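Local coordinates for protein SorB (Sorangium cellulosum, PDB 6B2V) that takes part in making the polyketide antibiotic sorangicin, here represented by the pyran synthase domain from module nine of its assembly line, at residues L30-V35 with F44-D49; Q60-V65 with S92-R97; A66-A71 with A88-P93; C101-V106 with Y116-S121. All blocks are in the same frame, centred on the assembly; numbering follows the deposited sequence.

Contact 1 of 4, residues L30-V35 with F44-D49; sequences LVHREV and FAAVFD
The imidazole of His32 lies with one face squarely over the methyl group of Ala46, whose CB sits 3.6 Å from the ring centroid in a CH-pi contact. At the ring edge, near its plane, His32 CE1 meets the backbone O of Val47 at 3.5 Å, while His32 NE2 is hydrogen-bonded to Pro29 O. The Phe48 ring stands obliquely to the imidazole, planes at 53°, and Leu30 CD2 touches Phe48 CE1 at 3.8 Å. His32 N and Arg33 N both donate to Ala45 O, at 2.9 and 3.0 Å, which makes a classic beta bulge in the antiparallel pairing of strand 33-35 with strand 41-48. This hairpin belongs to the predicted N-terminal hotdog fold. Within the bulge, Ala45 N donates back to Arg33 O at 2.9 Å. At the next pair, which is non-hydrogen-bonded, Glu34 and Phe44 project on the same side of the sheet. With CG of Glu34 anti to the backbone N (chi1 -179°), the extended chain crosses the Phe44 ring obliquely, CG over one face, and Glu34 OE1 comes 3.7 Å from Phe44 CE2, the carboxylate plane turned 35° from the ring. The same OE1 forms a salt bridge with Arg42. Val31 CG1 meets Phe44 CB at 3.9 Å, and the Phe44 ring continues onto Ala74 and Ala77 of helix 64-77.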
loop_
_atom_site.group_PDB
_atom_site.type_symbol
_atom_site.label_atom_id
_atom_site.label_comp_id
_atom_site.label_asym_id
_atom_site.label_seq_id
_atom_site.Cartn_x
_atom_site.Cartn_y
_atom_site.Cartn_z
ATOM N N LEU A 30 -6.353 -13.387 -1.362
ATOM C CA LEU A 30 -5.412 -13.437 -0.249
ATOM C C LEU A 30 -5.902 -14.081 1.031
ATOM O O LEU A 30 -5.182 -14.166 1.961
ATOM C CB LEU A 30 -4.829 -12.049 0.036
ATOM C CG LEU A 30 -4.364 -11.226 -1.158
ATOM C CD1 LEU A 30 -3.991 -9.853 -0.673
ATOM C CD2 LEU A 30 -3.200 -11.857 -1.887
ATOM N N VAL A 31 -7.157 -14.447 1.089
ATOM C CA VAL A 31 -7.703 -15.086 2.247
ATOM C C VAL A 31 -8.473 -16.314 1.829
ATOM O O VAL A 31 -9.519 -16.197 1.332
ATOM C CB VAL A 31 -8.666 -14.144 2.945
ATOM C CG1 VAL A 31 -9.261 -14.807 4.148
ATOM C CG2 VAL A 31 -7.957 -12.876 3.327
ATOM N N HIS A 32 -7.906 -17.487 2.042
ATOM C CA HIS A 32 -8.558 -18.714 1.627
ATOM C C HIS A 32 -9.387 -19.477 2.650
ATOM O O HIS A 32 -10.340 -20.096 2.297
ATOM C CB HIS A 32 -7.541 -19.644 1.005
ATOM C CG HIS A 32 -6.749 -19.034 -0.100
ATOM N ND1 HIS A 32 -5.593 -19.584 -0.578
ATOM C CD2 HIS A 32 -6.966 -17.927 -0.833
ATOM C CE1 HIS A 32 -5.121 -18.836 -1.548
ATOM N NE2 HIS A 32 -5.938 -17.819 -1.722
ATOM N N ARG A 33 -8.993 -19.458 3.914
ATOM C CA ARG A 33 -9.762 -20.204 4.898
ATOM C C ARG A 33 -9.619 -19.604 6.284
ATOM O O ARG A 33 -8.673 -18.870 6.566
ATOM C CB ARG A 33 -9.432 -21.697 4.808
ATOM C CG ARG A 33 -8.004 -22.041 5.197
ATOM C CD ARG A 33 -7.717 -23.521 4.991
ATOM N NE ARG A 33 -6.362 -23.879 5.404
ATOM C CZ ARG A 33 -5.283 -23.725 4.643
ATOM N NH1 ARG A 33 -5.397 -23.216 3.423
ATOM N NH2 ARG A 33 -4.090 -24.077 5.101
ATOM N N GLU A 34 -10.577 -19.926 7.144
ATOM C CA GLU A 34 -10.509 -19.527 8.528
ATOM C C GLU A 34 -9.828 -20.677 9.276
ATOM O O GLU A 34 -10.071 -21.803 9.002
ATOM C CB GLU A 34 -11.860 -19.150 9.142
ATOM C CG GLU A 34 -11.719 -18.726 10.591
ATOM C CD GLU A 34 -12.836 -17.911 11.168
ATOM O OE1 GLU A 34 -13.806 -17.657 10.505
ATOM O OE2 GLU A 34 -12.689 -17.520 12.284
ATOM N N VAL A 35 -9.004 -20.318 10.232
ATOM C CA VAL A 35 -8.237 -21.247 10.977
ATOM C C VAL A 35 -8.475 -21.085 12.471
ATOM O O VAL A 35 -8.710 -20.033 12.943
ATOM C CB VAL A 35 -6.805 -21.062 10.509
ATOM C CG1 VAL A 35 -5.808 -20.784 11.564
ATOM C CG2 VAL A 35 -6.431 -22.097 9.508
ATOM N N PHE A 44 -6.944 -16.355 9.899
ATOM C CA PHE A 44 -7.196 -16.737 8.533
ATOM C C PHE A 44 -5.912 -17.067 7.815
ATOM O O PHE A 44 -4.908 -16.589 8.183
ATOM C CB PHE A 44 -7.933 -15.637 7.756
ATOM C CG PHE A 44 -9.242 -15.277 8.350
ATOM C CD1 PHE A 44 -9.287 -14.447 9.398
ATOM C CD2 PHE A 44 -10.394 -15.790 7.865
ATOM C CE1 PHE A 44 -10.459 -14.117 9.992
ATOM C CE2 PHE A 44 -11.582 -15.465 8.442
ATOM C CZ PHE A 44 -11.612 -14.628 9.504
ATOM N N ALA A 45 -6.002 -17.894 6.792
ATOM C CA ALA A 45 -4.853 -18.334 6.065
ATOM C C ALA A 45 -5.044 -18.454 4.571
ATOM O O ALA A 45 -6.122 -18.530 4.119
ATOM C CB ALA A 45 -4.391 -19.656 6.641
ATOM N N ALA A 46 -3.936 -18.386 3.847
ATOM C CA ALA A 46 -3.864 -18.583 2.432
ATOM C C ALA A 46 -2.533 -19.218 2.060
ATOM O O ALA A 46 -1.569 -18.977 2.658
ATOM C CB ALA A 46 -4.041 -17.260 1.687
ATOM N N VAL A 47 -2.530 -20.018 1.022
ATOM C CA VAL A 47 -1.328 -20.619 0.513
ATOM C C VAL A 47 -1.047 -20.074 -0.879
ATOM O O VAL A 47 -1.891 -20.070 -1.667
ATOM C CB VAL A 47 -1.483 -22.136 0.375
ATOM C CG1 VAL A 47 -0.249 -22.727 -0.221
ATOM C CG2 VAL A 47 -1.757 -22.736 1.725
ATOM N N PHE A 48 0.163 -19.623 -1.116
ATOM C CA PHE A 48 0.580 -19.088 -2.381
ATOM C C PHE A 48 1.672 -19.921 -2.972
ATOM O O PHE A 48 2.508 -20.392 -2.290
ATOM C CB PHE A 48 1.078 -17.666 -2.207
ATOM C CG PHE A 48 0.096 -16.778 -1.538
ATOM C CD1 PHE A 48 -0.938 -16.236 -2.245
ATOM C CD2 PHE A 48 0.170 -16.521 -0.215
ATOM C CE1 PHE A 48 -1.854 -15.447 -1.640
ATOM C CE2 PHE A 48 -0.751 -15.723 0.395
ATOM C CZ PHE A 48 -1.778 -15.185 -0.320
ATOM N N ASP A 49 1.569 -20.160 -4.249
ATOM C CA ASP A 49 2.560 -20.934 -4.963
ATOM C C ASP A 49 3.517 -20.174 -5.843
ATOM O O ASP A 49 4.421 -20.734 -6.342
ATOM C CB ASP A 49 1.936 -22.093 -5.728
ATOM C CG ASP A 49 1.082 -21.662 -6.866
ATOM O OD1 ASP A 49 1.057 -20.513 -7.232
ATOM O OD2 ASP A 49 0.413 -22.516 -7.384
#

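Contact 2 of 4, residues Q60-V65 with S92-R97; sequences QLFPAV and SPLVIR
Within the predicted N-terminal hotdog fold, the chain leading into helix 64-77 runs beside the loop that follows strand 82-90, and a single backbone bridge, Leu61 with Val95, ties the two together. Two bonds flank it: Phe62 N donates almost straight to Leu94 O (2.9 Å, 175° at the hydrogen), and Ile96 N donates to Gln60 O at 2.9 Å. One water continues the link past the last direct bond, giving a proton to Phe62 O and accepting one from Leu94 N.

Side chains gather on the two sides of this bridge. On one, Leu61 CD1 reaches over to Pro93 CB at 3.9 Å and to Val95 CG2 at 4.0 Å; Leu61 also touches Phe232 of strand 232-241. On the other, Phe62 CB meets Leu94 CB at 4.0 Å. The Phe62 ring, with CG anti to the backbone N (chi1 -159°), leads away from the loop into an aromatic cluster, edge-to-face with Phe48 and Phe54.

The bend of Gln60 at chi2 (-57°) brings its NE2 to Ile96 O. The side chain crosses that of Arg97 at about a right angle, with Gln60 CB above one guanidinium face, offset toward the rim, and Gln60 CG 3.6 Å from Arg97 NE. Gln60 NE2 also bonds to Gly50 O, so the amide nitrogen holds two carbonyls; its 2.9 Å bond to Ile96 O lies both in the carbonyl plane and in the amide plane of Gln60.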
loop_
_atom_site.group_PDB
_atom_site.type_symbol
_atom_site.label_atom_id
_atom_site.label_comp_id
_atom_site.label_asym_id
_atom_site.label_seq_id
_atom_site.Cartn_x
_atom_site.Cartn_y
_atom_site.Cartn_z
ATOM N N GLN A 60 8.418 -12.015 -7.418
ATOM C CA GLN A 60 8.124 -13.056 -6.464
ATOM C C GLN A 60 8.141 -12.616 -5.014
ATOM O O GLN A 60 8.081 -13.438 -4.146
ATOM C CB GLN A 60 9.010 -14.279 -6.640
ATOM C CG GLN A 60 9.022 -14.841 -8.046
ATOM C CD GLN A 60 7.673 -15.231 -8.579
ATOM O OE1 GLN A 60 7.336 -14.901 -9.674
ATOM N NE2 GLN A 60 6.948 -15.964 -7.843
ATOM N N LEU A 61 8.160 -11.319 -4.807
ATOM C CA LEU A 61 8.187 -10.723 -3.487
ATOM C C LEU A 61 6.787 -10.249 -3.114
ATOM O O LEU A 61 6.197 -9.511 -3.796
ATOM C CB LEU A 61 9.181 -9.567 -3.473
ATOM C CG LEU A 61 9.152 -8.659 -2.253
ATOM C CD1 LEU A 61 9.680 -9.372 -1.041
ATOM C CD2 LEU A 61 9.908 -7.391 -2.472
ATOM N N PHE A 62 6.279 -10.691 -1.975
ATOM C CA PHE A 62 4.934 -10.322 -1.584
ATOM C C PHE A 62 4.959 -8.841 -1.321
ATOM O O PHE A 62 5.665 -8.401 -0.486
ATOM C CB PHE A 62 4.569 -11.114 -0.319
ATOM C CG PHE A 62 3.104 -11.254 -0.058
ATOM C CD1 PHE A 62 2.415 -10.276 0.552
ATOM C CD2 PHE A 62 2.447 -12.406 -0.371
ATOM C CE1 PHE A 62 1.080 -10.409 0.847
ATOM C CE2 PHE A 62 1.095 -12.544 -0.119
ATOM C CZ PHE A 62 0.412 -11.541 0.488
ATOM N N PRO A 63 4.109 -8.098 -2.007
ATOM C CA PRO A 63 4.151 -6.663 -1.865
ATOM C C PRO A 63 3.685 -6.194 -0.523
ATOM O O PRO A 63 2.740 -6.688 -0.000
ATOM C CB PRO A 63 3.202 -6.153 -2.962
ATOM C CG PRO A 63 3.044 -7.269 -3.870
ATOM C CD PRO A 63 3.166 -8.499 -3.044
ATOM N N ALA A 64 4.280 -5.112 -0.083
ATOM C CA ALA A 64 3.934 -4.528 1.206
ATOM C C ALA A 64 2.450 -4.171 1.274
ATOM O O ALA A 64 1.757 -4.428 2.191
ATOM C CB ALA A 64 4.762 -3.273 1.440
ATOM N N VAL A 65 1.986 -3.633 0.171
ATOM C CA VAL A 65 0.641 -3.206 0.031
ATOM C C VAL A 65 -0.362 -4.346 0.092
ATOM O O VAL A 65 -1.469 -4.153 0.418
ATOM C CB VAL A 65 0.505 -2.259 -1.191
ATOM C CG1 VAL A 65 0.378 -2.987 -2.502
ATOM C CG2 VAL A 65 -0.394 -1.088 -0.970
ATOM N N SER A 92 9.723 -8.832 7.926
ATOM C CA SER A 92 10.515 -9.678 7.060
ATOM C C SER A 92 9.893 -9.811 5.682
ATOM O O SER A 92 8.747 -9.958 5.594
ATOM C CB SER A 92 10.595 -11.096 7.611
ATOM O OG SER A 92 11.266 -11.097 8.814
ATOM N N PRO A 93 10.702 -9.752 4.654
ATOM C CA PRO A 93 10.209 -9.949 3.313
ATOM C C PRO A 93 9.830 -11.407 3.090
ATOM O O PRO A 93 10.401 -12.279 3.682
ATOM C CB PRO A 93 11.399 -9.616 2.433
ATOM C CG PRO A 93 12.440 -9.085 3.305
ATOM C CD PRO A 93 12.127 -9.481 4.693
ATOM N N LEU A 94 8.830 -11.626 2.261
ATOM C CA LEU A 94 8.418 -12.934 1.898
ATOM C C LEU A 94 8.586 -13.117 0.408
ATOM O O LEU A 94 7.942 -12.500 -0.367
ATOM C CB LEU A 94 6.968 -13.126 2.241
ATOM C CG LEU A 94 6.297 -14.458 2.006
ATOM C CD1 LEU A 94 7.032 -15.586 2.701
ATOM C CD2 LEU A 94 4.882 -14.384 2.520
ATOM N N VAL A 95 9.467 -14.014 0.061
ATOM C CA VAL A 95 9.710 -14.330 -1.331
ATOM C C VAL A 95 9.229 -15.750 -1.622
ATOM O O VAL A 95 9.618 -16.653 -0.959
ATOM C CB VAL A 95 11.177 -14.241 -1.651
ATOM C CG1 VAL A 95 11.429 -14.778 -3.043
ATOM C CG2 VAL A 95 11.662 -12.839 -1.509
ATOM N N ILE A 96 8.339 -15.907 -2.587
ATOM C CA ILE A 96 7.802 -17.203 -2.896
ATOM C C ILE A 96 8.024 -17.538 -4.343
ATOM O O ILE A 96 7.409 -16.963 -5.188
ATOM C CB ILE A 96 6.307 -17.238 -2.634
ATOM C CG1 ILE A 96 6.052 -17.004 -1.160
ATOM C CG2 ILE A 96 5.743 -18.596 -2.988
ATOM C CD1 ILE A 96 4.616 -16.828 -0.788
ATOM N N ARG A 97 8.899 -18.491 -4.569
ATOM C CA ARG A 97 9.232 -18.933 -5.887
ATOM C C ARG A 97 9.374 -20.440 -6.001
ATOM O O ARG A 97 8.670 -21.076 -6.693
ATOM C CB ARG A 97 10.542 -18.337 -6.294
ATOM C CG ARG A 97 10.775 -18.311 -7.788
ATOM C CD ARG A 97 12.205 -17.910 -8.035
ATOM N NE ARG A 97 12.275 -16.478 -8.215
ATOM C CZ ARG A 97 12.841 -15.601 -7.406
ATOM N NH1 ARG A 97 13.443 -15.976 -6.288
ATOM N NH2 ARG A 97 12.767 -14.322 -7.737
HETATM O O HOH W 1 7.217 -9.258 1.566
#

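Contact 3 of 4, residues A66-A71 with A88-P93; sequences AYLEMA and ALWISP
The indole of Trp90 is met at its edge: Tyr67 CD2 and Leu68 CD1 both lie close to its plane, the first by the pyrrole part and the second by the benzene part. Tyr67 has CG anti to the carbonyl carbon (chi1 -65°), which brings the CD2 edge of the phenol to the indole, 3.6 Å from Trp90 CD1 and 3.7 Å from Trp90 NE1. The phenol and the five-membered ring are inclined by 57°, with centroids 5.6 Å apart, and the two side chains slide past one another in opposite directions. Leu68 crosses the indole at about a right angle, and Leu68 CD2 touches both Trp90 CZ2 (3.9 Å) and Ala88 CB (4.1 Å). No hydrogen bond joins the two segments. Trp90 NE1 instead donates to Ala64 O, near the start of the same helix, which should restrict the rotation of the indole as it lies against Tyr67.

This buried, almost wholly apolar contact packs helix 64-77 against strand 82-90, the helix-on-sheet arrangement of a hotdog fold. Tyr67 continues onto His125 and Ala126 of strand 123-132, while Tyr116 of strand 113-120 touches both Leu68 and Ala88. Trp90 also touches Pro233 and Leu236 of strand 232-241, with which strand 82-90 pairs.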
loop_
_atom_site.group_PDB
_atom_site.type_symbol
_atom_site.label_atom_id
_atom_site.label_comp_id
_atom_site.label_asym_id
_atom_site.label_seq_id
_atom_site.Cartn_x
_atom_site.Cartn_y
_atom_site.Cartn_z
ATOM N N ALA A 66 0.050 -5.528 -0.336
ATOM C CA ALA A 66 -0.805 -6.708 -0.306
ATOM C C ALA A 66 -1.122 -7.160 1.107
ATOM O O ALA A 66 -2.108 -7.745 1.321
ATOM C CB ALA A 66 -0.269 -7.841 -1.145
ATOM N N TYR A 67 -0.228 -6.891 2.051
ATOM C CA TYR A 67 -0.499 -7.241 3.432
ATOM C C TYR A 67 -1.657 -6.443 3.979
ATOM O O TYR A 67 -2.378 -6.900 4.809
ATOM C CB TYR A 67 0.740 -7.042 4.306
ATOM C CG TYR A 67 1.933 -7.955 4.001
ATOM C CD1 TYR A 67 1.948 -9.249 4.426
ATOM C CD2 TYR A 67 3.040 -7.472 3.400
ATOM C CE1 TYR A 67 3.013 -10.060 4.165
ATOM C CE2 TYR A 67 4.106 -8.267 3.129
ATOM C CZ TYR A 67 4.106 -9.557 3.517
ATOM O OH TYR A 67 5.207 -10.296 3.265
ATOM N N LEU A 68 -1.741 -5.190 3.570
ATOM C CA LEU A 68 -2.795 -4.324 4.006
ATOM C C LEU A 68 -4.110 -4.841 3.493
ATOM O O LEU A 68 -5.050 -4.864 4.177
ATOM C CB LEU A 68 -2.590 -2.888 3.523
ATOM C CG LEU A 68 -1.323 -2.185 4.004
ATOM C CD1 LEU A 68 -1.168 -0.819 3.410
ATOM C CD2 LEU A 68 -1.254 -2.103 5.511
ATOM N N GLU A 69 -4.112 -5.215 2.236
ATOM C CA GLU A 69 -5.322 -5.778 1.640
ATOM C C GLU A 69 -5.717 -7.111 2.310
ATOM O O GLU A 69 -6.840 -7.371 2.517
ATOM C CB GLU A 69 -5.161 -5.928 0.111
ATOM C CG GLU A 69 -6.285 -6.665 -0.632
ATOM C CD GLU A 69 -7.592 -5.908 -0.723
ATOM O OE1 GLU A 69 -7.646 -4.760 -0.429
ATOM O OE2 GLU A 69 -8.549 -6.536 -1.112
ATOM N N MET A 70 -4.743 -7.934 2.630
ATOM C CA MET A 70 -5.015 -9.192 3.283
ATOM C C MET A 70 -5.636 -8.984 4.663
ATOM O O MET A 70 -6.589 -9.620 4.990
ATOM C CB MET A 70 -3.737 -10.035 3.388
ATOM C CG MET A 70 -3.983 -11.405 3.984
ATOM S SD MET A 70 -2.396 -12.279 4.114
ATOM C CE MET A 70 -2.954 -13.900 4.640
ATOM N N ALA A 71 -5.075 -8.075 5.431
ATOM C CA ALA A 71 -5.614 -7.804 6.726
ATOM C C ALA A 71 -7.044 -7.271 6.653
ATOM O O ALA A 71 -7.861 -7.684 7.382
ATOM C CB ALA A 71 -4.746 -6.823 7.451
ATOM N N ALA A 88 0.926 0.644 10.683
ATOM C CA ALA A 88 1.383 -0.493 9.961
ATOM C C ALA A 88 2.911 -0.536 9.969
ATOM O O ALA A 88 3.535 0.466 9.952
ATOM C CB ALA A 88 0.867 -0.452 8.541
ATOM N N LEU A 89 3.415 -1.751 10.080
ATOM C CA LEU A 89 4.806 -2.057 10.092
ATOM C C LEU A 89 5.071 -3.250 9.237
ATOM O O LEU A 89 4.321 -4.136 9.204
ATOM C CB LEU A 89 5.284 -2.335 11.531
ATOM C CG LEU A 89 6.687 -2.889 11.785
ATOM C CD1 LEU A 89 7.691 -1.805 11.501
ATOM C CD2 LEU A 89 6.756 -3.345 13.233
ATOM N N TRP A 90 6.168 -3.206 8.517
ATOM C CA TRP A 90 6.560 -4.318 7.705
ATOM C C TRP A 90 7.922 -4.819 8.224
ATOM O O TRP A 90 8.817 -4.070 8.383
ATOM C CB TRP A 90 6.629 -3.944 6.233
ATOM C CG TRP A 90 5.276 -3.683 5.617
ATOM C CD1 TRP A 90 4.485 -4.572 5.024
ATOM C CD2 TRP A 90 4.602 -2.444 5.554
ATOM N NE1 TRP A 90 3.334 -3.976 4.588
ATOM C CE2 TRP A 90 3.391 -2.663 4.929
ATOM C CE3 TRP A 90 4.886 -1.172 6.017
ATOM C CZ2 TRP A 90 2.507 -1.658 4.717
ATOM C CZ3 TRP A 90 4.042 -0.204 5.808
ATOM C CH2 TRP A 90 2.850 -0.437 5.131
ATOM N N ILE A 91 7.996 -6.103 8.471
ATOM C CA ILE A 91 9.191 -6.714 9.041
ATOM C C ILE A 91 10.010 -7.572 8.081
ATOM O O ILE A 91 10.860 -7.061 7.441
ATOM C CB ILE A 91 8.802 -7.475 10.301
ATOM C CG1 ILE A 91 8.008 -6.569 11.232
ATOM C CG2 ILE A 91 10.031 -7.924 11.068
ATOM C CD1 ILE A 91 6.514 -6.723 11.171
ATOM N N SER A 92 9.723 -8.832 7.926
ATOM C CA SER A 92 10.515 -9.678 7.060
ATOM C C SER A 92 9.893 -9.811 5.682
ATOM O O SER A 92 8.747 -9.958 5.594
ATOM C CB SER A 92 10.595 -11.096 7.611
ATOM O OG SER A 92 11.266 -11.097 8.814
ATOM N N PRO A 93 10.702 -9.752 4.654
ATOM C CA PRO A 93 10.209 -9.949 3.313
ATOM C C PRO A 93 9.830 -11.407 3.090
ATOM O O PRO A 93 10.401 -12.279 3.682
ATOM C CB PRO A 93 11.399 -9.616 2.433
ATOM C CG PRO A 93 12.440 -9.085 3.305
ATOM C CD PRO A 93 12.127 -9.481 4.693
#

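Contact 4 of 4, residues C101-V106 with Y116-S121; sequences CELRVV and YEVSSS
Val118 has CG1 anti to the backbone N (chi1 -173°), which sets its two methyls toward different neighbours on strand 101-110: CG1 against Leu103 CG at 3.5 Å, CG2 against Val105 CG2 at 3.9 Å. In Val105, chi1 of 57° puts CG1 between the backbone N and the carbonyl carbon and leaves CG2 to meet Val118; the same Val105 CG2 also meets Tyr116 CB at 4.2 Å. Leu103 CD1 lies 3.6 Å from Ser119 O.

These apolar groups share one face of an antiparallel beta hairpin. Val105 and Val118 form a non-hydrogen-bonded pair, flanked by hydrogen-bonded pairs on both sides. Arg104 and Ser119 exchange two bonds of 2.9 Å, Arg104 N to Ser119 O and Ser119 N to Arg104 O. At Val106 and Glu117 the pairing is slightly longer, with Glu117 N to Val106 O at 3.2 Å. Arg104, Val106, Glu117 and Ser119 project on the face opposite the valines Val105 and Val118, and there Arg104 approaches Glu102 of its own strand in a long salt bridge. Toward the end of the hairpin Ser120 packs its CB against Glu102 O, while its OG is hydrogen-bonded to His125 NE2 and Arg122 N.

The apolar face rests on helix 64-77 of the predicted N-terminal hotdog fold, with Leu103 on Met70, Val105 on Ala74 and Tyr116 on Ala71. Strand 101-110 pairs in turn with strand 41-48, and strand 113-120 with strand 123-132.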
loop_
_atom_site.group_PDB
_atom_site.type_symbol
_atom_site.label_atom_id
_atom_site.label_comp_id
_atom_site.label_asym_id
_atom_site.label_seq_id
_atom_site.Cartn_x
_atom_site.Cartn_y
_atom_site.Cartn_z
ATOM N N CYS A 101 3.910 -21.567 0.042
ATOM C CA CYS A 101 3.980 -21.178 1.440
ATOM C C CYS A 101 2.650 -20.680 1.952
ATOM O O CYS A 101 1.919 -20.034 1.259
ATOM C CB CYS A 101 5.005 -20.060 1.596
ATOM S SG CYS A 101 5.653 -19.729 3.252
ATOM N N GLU A 102 2.383 -20.941 3.208
ATOM C CA GLU A 102 1.188 -20.457 3.813
ATOM C C GLU A 102 1.451 -19.143 4.518
ATOM O O GLU A 102 2.462 -18.961 5.062
ATOM C CB GLU A 102 0.678 -21.463 4.835
ATOM C CG GLU A 102 -0.563 -21.045 5.599
ATOM C CD GLU A 102 -0.849 -21.845 6.885
ATOM O OE1 GLU A 102 -0.199 -21.692 7.897
ATOM O OE2 GLU A 102 -1.770 -22.577 6.898
ATOM N N LEU A 103 0.504 -18.237 4.442
ATOM C CA LEU A 103 0.556 -16.980 5.158
ATOM C C LEU A 103 -0.664 -16.936 6.049
ATOM O O LEU A 103 -1.722 -17.246 5.599
ATOM C CB LEU A 103 0.546 -15.810 4.189
ATOM C CG LEU A 103 1.109 -14.500 4.638
ATOM C CD1 LEU A 103 2.503 -14.609 5.146
ATOM C CD2 LEU A 103 1.082 -13.545 3.478
ATOM N N ARG A 104 -0.467 -16.538 7.285
ATOM C CA ARG A 104 -1.534 -16.462 8.256
ATOM C C ARG A 104 -1.660 -15.083 8.825
ATOM O O ARG A 104 -0.696 -14.448 8.982
ATOM C CB ARG A 104 -1.280 -17.459 9.383
ATOM C CG ARG A 104 -2.384 -17.539 10.399
ATOM C CD ARG A 104 -2.050 -18.450 11.562
ATOM N NE ARG A 104 -1.644 -19.784 11.157
ATOM C CZ ARG A 104 -1.022 -20.620 11.977
ATOM N NH1 ARG A 104 -0.720 -20.236 13.189
ATOM N NH2 ARG A 104 -0.671 -21.817 11.592
ATOM N N VAL A 105 -2.883 -14.635 9.043
ATOM C CA VAL A 105 -3.112 -13.359 9.644
ATOM C C VAL A 105 -3.990 -13.575 10.850
ATOM O O VAL A 105 -5.005 -14.158 10.739
ATOM C CB VAL A 105 -3.719 -12.343 8.650
ATOM C CG1 VAL A 105 -4.990 -12.841 8.054
ATOM C CG2 VAL A 105 -3.948 -11.016 9.304
ATOM N N VAL A 106 -3.561 -13.073 11.983
ATOM C CA VAL A 106 -4.276 -13.197 13.232
ATOM C C VAL A 106 -4.813 -11.840 13.677
ATOM O O VAL A 106 -4.113 -10.892 13.695
ATOM C CB VAL A 106 -3.334 -13.748 14.319
ATOM C CG1 VAL A 106 -4.030 -13.876 15.661
ATOM C CG2 VAL A 106 -2.816 -15.081 13.916
ATOM N N TYR A 116 -3.564 -6.712 13.982
ATOM C CA TYR A 116 -3.289 -7.810 13.108
ATOM C C TYR A 116 -1.780 -8.106 13.051
ATOM O O TYR A 116 -1.014 -7.250 13.254
ATOM C CB TYR A 116 -3.796 -7.549 11.654
ATOM C CG TYR A 116 -3.069 -6.514 10.846
ATOM C CD1 TYR A 116 -1.957 -6.842 10.129
ATOM C CD2 TYR A 116 -3.515 -5.235 10.778
ATOM C CE1 TYR A 116 -1.293 -5.906 9.375
ATOM C CE2 TYR A 116 -2.867 -4.297 10.042
ATOM C CZ TYR A 116 -1.764 -4.626 9.337
ATOM O OH TYR A 116 -1.144 -3.647 8.634
ATOM N N GLU A 117 -1.453 -9.360 12.849
ATOM C CA GLU A 117 -0.106 -9.786 12.626
ATOM C C GLU A 117 -0.128 -10.790 11.503
ATOM O O GLU A 117 -0.842 -11.741 11.565
ATOM C CB GLU A 117 0.487 -10.438 13.854
ATOM C CG GLU A 117 1.938 -10.851 13.697
ATOM C CD GLU A 117 2.447 -11.709 14.863
ATOM O OE1 GLU A 117 2.214 -12.905 14.893
ATOM O OE2 GLU A 117 3.037 -11.105 15.725
ATOM N N VAL A 118 0.665 -10.563 10.462
ATOM C CA VAL A 118 0.752 -11.502 9.384
ATOM C C VAL A 118 2.075 -12.257 9.497
ATOM O O VAL A 118 3.087 -11.669 9.557
ATOM C CB VAL A 118 0.733 -10.829 8.016
ATOM C CG1 VAL A 118 0.649 -11.888 6.958
ATOM C CG2 VAL A 118 -0.459 -9.928 7.893
ATOM N N SER A 119 1.981 -13.568 9.565
ATOM C CA SER A 119 3.126 -14.420 9.724
ATOM C C SER A 119 3.090 -15.699 8.931
ATOM O O SER A 119 2.134 -16.085 8.409
ATOM C CB SER A 119 3.271 -14.809 11.178
ATOM O OG SER A 119 2.192 -15.546 11.576
ATOM N N SER A 120 4.235 -16.326 8.960
ATOM C CA SER A 120 4.467 -17.596 8.350
ATOM C C SER A 120 5.473 -18.391 9.139
ATOM O O SER A 120 6.000 -17.961 10.092
ATOM C CB SER A 120 5.033 -17.459 6.940
ATOM O OG SER A 120 6.341 -16.998 6.927
ATOM N N SER A 121 5.878 -19.510 8.578
ATOM C CA SER A 121 6.938 -20.284 9.202
ATOM C C SER A 121 8.283 -19.583 9.113
ATOM O O SER A 121 9.234 -20.027 9.696
ATOM C CB SER A 121 7.002 -21.692 8.637
ATOM O OG SER A 121 7.307 -21.667 7.306
#

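Contact 3 is the buried one, close to the chain's centre and made of aromatic and aliphatic packing without a hydrogen bond; contacts 1, 2 and 4 are partly exposed and held chiefly by backbone bonds. Contacts 1 and 4 are neighbouring antiparallel pairings, joined where strands 41-48 and 101-110 meet, but the first is broken by a bulge and the second is regular. Contact 2 replaces strand pairing by a single bridge between loops, supplemented by a glutamine amide and a water. It closes just ahead of helix 64-77, and contact 3 uses the helix itself. Leu103 and Phe48 meet Phe62, linking contacts 1, 2 and 4, and Tyr116 ties contact 4 to contact 3.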